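Allantoin racemase (PDB 5LG5) racemizes allantoin, interconverting its two enantiomers, and probably also acts on related 5-substituted hydantoins. Local coordinates at residues H79-L84 / R223-P228. Numbering follows the deposited sequence.
Sequences HGREGL and RTYATP
Y225 reaches from the C-terminal tail to the first turn of helix 81-87, and its ring meets E82 at the tightly packed end of the contact. There CE1 of the tyrosine lies 3.6 Å from CB of E82, an oblique approach, while CD1 passes 3.7 Å from the E82 carbonyl O. A long flat side chain suits this place, since the backbones stay apart (7.0 Å between CA atoms of E82 and Y225). With CG beside its own backbone N (chi1 -56°), the ring extends to the helix, also touching Q85, and T224 CG2 lies over the rim of one face. N47 of the second subunit and G107 of the third touch Y225 too. E82 offers its methylene groups to the ring but bends at chi2 (97°), turning its carboxylate aside to a salt bridge with R126 and a hydrogen bond from Y51 of the second subunit.

The looser part is polar: NH1 of R81 stays 3.5 Å from Y225 OH, which sits at the guanidinium edge, the planes 83° apart. Arginine suits this place: its long chain, bent at chi3, serves E97 by a salt bridge from NE and Q85 by a hydrogen bond from NH1. Replacing Y225 with an alanine would probably leave the E82 methylenes without their ring and R81 NH1 without the nearby hydroxyl.

A type I turn from R223 to A226 presents the tyrosine; farther out, T227 is exposed. This is plain packing of the tail beyond helix 201-214 onto an alpha/beta domain of the Asp/Glu/hydantoin racemase family. P228 rests on E86 and L87 of helix 81-87, which links strands 70-74 and 92-94 of one parallel sheet.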
loop_
_atom_site.group_PDB
_atom_site.type_symbol
_atom_site.label_atom_id
_atom_site.label_comp_id
_atom_site.label_asym_id
_atom_site.label_seq_id
_atom_site.Cartn_x
_atom_site.Cartn_y
_atom_site.Cartn_z
ATOM N N HIS E 79 -5.395 22.910 0.606
ATOM C CA HIS E 79 -6.372 22.392 1.529
ATOM C C HIS E 79 -7.684 23.124 1.348
ATOM O O HIS E 79 -7.748 24.164 0.678
ATOM C CB HIS E 79 -5.889 22.601 2.957
ATOM C CG HIS E 79 -4.739 21.725 3.346
ATOM N ND1 HIS E 79 -4.855 20.366 3.480
ATOM C CD2 HIS E 79 -3.456 22.034 3.677
ATOM C CE1 HIS E 79 -3.688 19.857 3.858
ATOM N NE2 HIS E 79 -2.831 20.851 3.981
ATOM N N GLY E 80 -8.733 22.571 1.954
ATOM C CA GLY E 80 -9.983 23.280 2.121
ATOM C C GLY E 80 -11.221 22.643 1.528
ATOM O O GLY E 80 -12.323 22.881 2.025
ATOM N N ARG E 81 -11.046 21.819 0.496
ATOM C CA ARG E 81 -12.179 21.201 -0.188
ATOM C C ARG E 81 -13.165 20.547 0.783
ATOM O O ARG E 81 -14.375 20.750 0.678
ATOM C CB ARG E 81 -11.713 20.157 -1.215
ATOM C CG ARG E 81 -12.827 19.166 -1.585
ATOM C CD ARG E 81 -12.393 18.099 -2.543
ATOM N NE ARG E 81 -11.309 17.266 -2.016
ATOM C CZ ARG E 81 -11.441 16.318 -1.092
ATOM N NH1 ARG E 81 -12.618 16.055 -0.539
ATOM N NH2 ARG E 81 -10.380 15.616 -0.720
ATOM N N GLU E 82 -12.637 19.779 1.732
ATOM C CA GLU E 82 -13.474 19.035 2.666
ATOM C C GLU E 82 -14.335 19.962 3.508
ATOM O O GLU E 82 -15.467 19.626 3.836
ATOM C CB GLU E 82 -12.629 18.161 3.597
ATOM C CG GLU E 82 -11.698 17.167 2.921
ATOM C CD GLU E 82 -10.273 17.690 2.801
ATOM O OE1 GLU E 82 -10.083 18.919 2.631
ATOM O OE2 GLU E 82 -9.339 16.872 2.944
ATOM N N GLY E 83 -13.793 21.131 3.838
ATOM C CA GLY E 83 -14.528 22.134 4.595
ATOM C C GLY E 83 -15.708 22.661 3.807
ATOM O O GLY E 83 -16.827 22.761 4.330
ATOM N N LEU E 84 -15.460 23.006 2.545
ATOM C CA LEU E 84 -16.545 23.430 1.653
ATOM C C LEU E 84 -17.623 22.359 1.587
ATOM O O LEU E 84 -18.815 22.667 1.627
ATOM C CB LEU E 84 -16.032 23.680 0.233
ATOM C CG LEU E 84 -15.760 25.095 -0.308
ATOM C CD1 LEU E 84 -16.085 26.189 0.700
ATOM C CD2 LEU E 84 -14.336 25.209 -0.836
ATOM N N ARG E 223 -21.890 11.458 6.680
ATOM C CA ARG E 223 -20.879 11.221 7.705
ATOM C C ARG E 223 -19.835 12.317 7.732
ATOM O O ARG E 223 -20.007 13.327 8.422
ATOM C CB ARG E 223 -20.213 9.847 7.511
ATOM C CG ARG E 223 -19.466 9.334 8.746
ATOM C CD ARG E 223 -18.540 8.192 8.384
ATOM N NE ARG E 223 -17.906 7.543 9.533
ATOM C CZ ARG E 223 -16.764 6.864 9.461
ATOM N NH1 ARG E 223 -16.119 6.772 8.307
ATOM N NH2 ARG E 223 -16.250 6.295 10.548
ATOM N N THR E 224 -18.752 12.102 6.992
ATOM C CA THR E 224 -17.613 13.003 7.000
ATOM C C THR E 224 -18.002 14.435 6.660
ATOM O O THR E 224 -17.540 15.375 7.316
ATOM C CB THR E 224 -16.549 12.539 6.006
ATOM O OG1 THR E 224 -16.239 11.166 6.260
ATOM C CG2 THR E 224 -15.298 13.386 6.111
ATOM N N TYR E 225 -18.898 14.587 5.685
ATOM C CA TYR E 225 -19.256 15.908 5.168
ATOM C C TYR E 225 -20.636 16.385 5.596
ATOM O O TYR E 225 -21.247 17.237 4.954
ATOM C CB TYR E 225 -19.114 15.924 3.649
ATOM C CG TYR E 225 -17.724 15.510 3.254
ATOM C CD1 TYR E 225 -16.614 16.147 3.797
ATOM C CD2 TYR E 225 -17.517 14.455 2.393
ATOM C CE1 TYR E 225 -15.346 15.758 3.467
ATOM C CE2 TYR E 225 -16.241 14.057 2.053
ATOM C CZ TYR E 225 -15.167 14.711 2.596
ATOM O OH TYR E 225 -13.889 14.326 2.265
ATOM N N ALA E 226 -21.123 15.819 6.689
ATOM C CA ALA E 226 -22.357 16.286 7.301
ATOM C C ALA E 226 -22.244 17.775 7.630
ATOM O O ALA E 226 -21.141 18.307 7.800
ATOM C CB ALA E 226 -22.656 15.487 8.564
ATOM N N THR E 227 -23.391 18.443 7.714
ATOM C CA THR E 227 -23.440 19.844 8.115
ATOM C C THR E 227 -22.658 20.036 9.419
ATOM O O THR E 227 -22.734 19.184 10.310
ATOM C CB THR E 227 -24.900 20.266 8.337
ATOM O OG1 THR E 227 -25.647 20.029 7.134
ATOM C CG2 THR E 227 -24.986 21.734 8.706
ATOM N N PRO E 228 -21.857 21.116 9.521
ATOM C CA PRO E 228 -21.190 21.268 10.818
ATOM C C PRO E 228 -22.226 21.320 11.928
ATOM O O PRO E 228 -23.319 21.861 11.719
ATOM C CB PRO E 228 -20.457 22.607 10.687
ATOM C CG PRO E 228 -20.206 22.748 9.185
ATOM C CD PRO E 228 -21.431 22.141 8.545
#